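Local coordinates for protein glucosamine kinase (Streptacidiphilus jiangxiensis, PDB 6HWJ) that phosphorylates D-glucosamine to D-glucosamine 6-phosphate with ATP and magnesium, and acts more weakly on glucose, at residues A[35-40]-A[47-52]. Numbering follows the deposited sequence.
Sequences LDALLD and VGVVRS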
loop_
_atom_site.group_PDB
_atom_site.type_symbol
_atom_site.label_atom_id
_atom_site.label_comp_id
_atom_site.label_asym_id
_atom_site.label_seq_id
_atom_site.Cartn_x
_atom_site.Cartn_y
_atom_site.Cartn_z
ATOM N N LEU A 35 26.446 -10.567 10.453
ATOM C CA LEU A 35 25.634 -9.567 11.124
ATOM C C LEU A 35 26.150 -8.178 10.753
ATOM O O LEU A 35 27.292 -7.831 11.061
ATOM C CB LEU A 35 25.667 -9.785 12.630
ATOM C CG LEU A 35 24.786 -8.896 13.500
ATOM C CD1 LEU A 35 23.312 -9.040 13.096
ATOM C CD2 LEU A 35 24.975 -9.263 14.973
ATOM N N ASP A 36 25.309 -7.394 10.080
ATOM C CA ASP A 36 25.682 -6.043 9.669
ATOM C C ASP A 36 25.328 -4.996 10.716
ATOM O O ASP A 36 26.011 -3.966 10.819
ATOM C CB ASP A 36 24.997 -5.681 8.350
ATOM C CG ASP A 36 25.690 -6.287 7.139
ATOM O OD1 ASP A 36 26.821 -6.802 7.278
ATOM O OD2 ASP A 36 25.097 -6.247 6.046
ATOM N N ALA A 37 24.263 -5.217 11.483
ATOM C CA ALA A 37 23.827 -4.245 12.479
ATOM C C ALA A 37 22.921 -4.962 13.457
ATOM O O ALA A 37 22.234 -5.921 13.095
ATOM C CB ALA A 37 23.093 -3.063 11.823
ATOM N N LEU A 38 22.905 -4.471 14.699
ATOM C CA LEU A 38 22.219 -5.163 15.790
ATOM C C LEU A 38 21.675 -4.133 16.768
ATOM O O LEU A 38 22.438 -3.331 17.323
ATOM C CB LEU A 38 23.193 -6.119 16.480
ATOM C CG LEU A 38 22.667 -7.140 17.499
ATOM C CD1 LEU A 38 22.145 -6.447 18.759
ATOM C CD2 LEU A 38 21.602 -8.008 16.852
ATOM N N LEU A 39 20.359 -4.130 16.946
ATOM C CA LEU A 39 19.694 -3.342 17.960
ATOM C C LEU A 39 19.383 -4.250 19.146
ATOM O O LEU A 39 18.555 -5.157 19.039
ATOM C CB LEU A 39 18.417 -2.716 17.420
ATOM C CG LEU A 39 17.593 -1.952 18.484
ATOM C CD1 LEU A 39 18.354 -0.725 18.960
ATOM C CD2 LEU A 39 16.247 -1.566 17.914
ATOM N N ASP A 40 20.053 -4.012 20.270
ATOM C CA ASP A 40 19.877 -4.832 21.466
ATOM C C ASP A 40 18.616 -4.378 22.192
ATOM O O ASP A 40 18.497 -3.204 22.567
ATOM C CB ASP A 40 21.106 -4.707 22.353
ATOM C CG ASP A 40 21.108 -5.711 23.506
ATOM O OD1 ASP A 40 20.024 -6.106 23.983
ATOM O OD2 ASP A 40 22.227 -6.102 23.926
ATOM N N VAL A 47 17.131 -7.078 17.335
ATOM C CA VAL A 47 16.794 -6.979 15.922
ATOM C C VAL A 47 18.102 -6.940 15.154
ATOM O O VAL A 47 18.936 -6.053 15.379
ATOM C CB VAL A 47 15.955 -5.747 15.606
ATOM C CG1 VAL A 47 15.506 -5.801 14.124
ATOM C CG2 VAL A 47 14.726 -5.645 16.518
ATOM N N GLY A 48 18.296 -7.911 14.274
ATOM C CA GLY A 48 19.499 -8.009 13.486
ATOM C C GLY A 48 19.201 -7.649 12.041
ATOM O O GLY A 48 18.115 -7.934 11.537
ATOM N N VAL A 49 20.159 -6.992 11.406
ATOM C CA VAL A 49 20.226 -6.851 9.960
ATOM C C VAL A 49 21.320 -7.800 9.501
ATOM O O VAL A 49 22.500 -7.599 9.813
ATOM C CB VAL A 49 20.517 -5.405 9.546
ATOM C CG1 VAL A 49 20.698 -5.322 8.044
ATOM C CG2 VAL A 49 19.388 -4.485 10.021
ATOM N N VAL A 50 20.926 -8.870 8.818
ATOM C CA VAL A 50 21.802 -9.995 8.537
ATOM C C VAL A 50 21.957 -10.121 7.032
ATOM O O VAL A 50 20.998 -9.938 6.272
ATOM C CB VAL A 50 21.274 -11.301 9.154
ATOM C CG1 VAL A 50 22.211 -12.460 8.892
ATOM C CG2 VAL A 50 21.060 -11.105 10.659
ATOM N N ARG A 51 23.171 -10.423 6.613
ATOM C CA ARG A 51 23.493 -10.678 5.212
ATOM C C ARG A 51 23.794 -12.157 5.034
ATOM O O ARG A 51 24.638 -12.716 5.749
ATOM C CB ARG A 51 24.677 -9.813 4.789
ATOM C CG ARG A 51 24.893 -9.686 3.313
ATOM C CD ARG A 51 26.119 -8.811 3.033
ATOM N NE ARG A 51 25.965 -7.460 3.578
ATOM C CZ ARG A 51 25.716 -6.371 2.848
ATOM N NH1 ARG A 51 25.592 -6.450 1.527
ATOM N NH2 ARG A 51 25.599 -5.194 3.446
ATOM N N SER A 52 23.094 -12.795 4.101
ATOM C CA SER A 52 23.484 -14.131 3.694
ATOM C C SER A 52 24.645 -14.045 2.680
ATOM O O SER A 52 24.990 -12.973 2.172
ATOM C CB SER A 52 22.281 -14.880 3.118
ATOM O OG SER A 52 21.479 -14.048 2.303
#
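Asp36 and Ala37 both turn their backbone N-H to the carbonyl of Val49, one short bond and one weak, longer one. Asp36 N lies 2.8 Å from Val49 O, and Ala37 N is at 3.4 Å. Two residues of strand 34-42 thus face one residue of strand 45-51, and the register shifts by one. The extra residue brings the side chain of Asp36 over toward the neighbouring strand. CG of Asp36 stands anti to the carbonyl carbon (chi1 -79°), and the carboxylate reaches Arg51. Arg51 forms a side-on salt bridge with Asp36 through two bent hydrogen bonds. Arg51 NH2 is 2.8 Å from Asp36 OD2, and Arg51 NE is 2.9 Å from the same Asp36 OD2. NE uses the syn lone pair, while NH2 arrives from above the carboxylate plane. Both nitrogens share one oxygen, and the two planes are 55° apart, so the pair is neither two-oxygen nor flat. Arg51 is poorly ordered, so these details are less certain. The other oxygen, Asp36 OD1, forms a salt bridge with Arg34.

Beyond the bulge the pairing is regular. Val49 N donates to Ala37 O at 2.9 Å, nearly straight at 174°. Leu39 N donates to Val47 O and Val47 N to Leu39 O, both nearly straight. On the face that carries Ala37, Leu39, Val47 and Val49, Ala37 CB lies 4.2 Å from Val49 CB. The CB atoms of Leu39 and Val47 pack together, with Leu170 of strand 166-172 against both. On the opposite face Leu35 CD1 touches Val50 CG2 at 3.9 Å. Trp5 of helix 5-11 packs on Leu35 and Leu38. The arrangement is an antiparallel beta hairpin with a classic beta bulge, part of the N-terminal sheet that packs against the six-stranded sheet carrying Lys133, a probable ATP-binding residue.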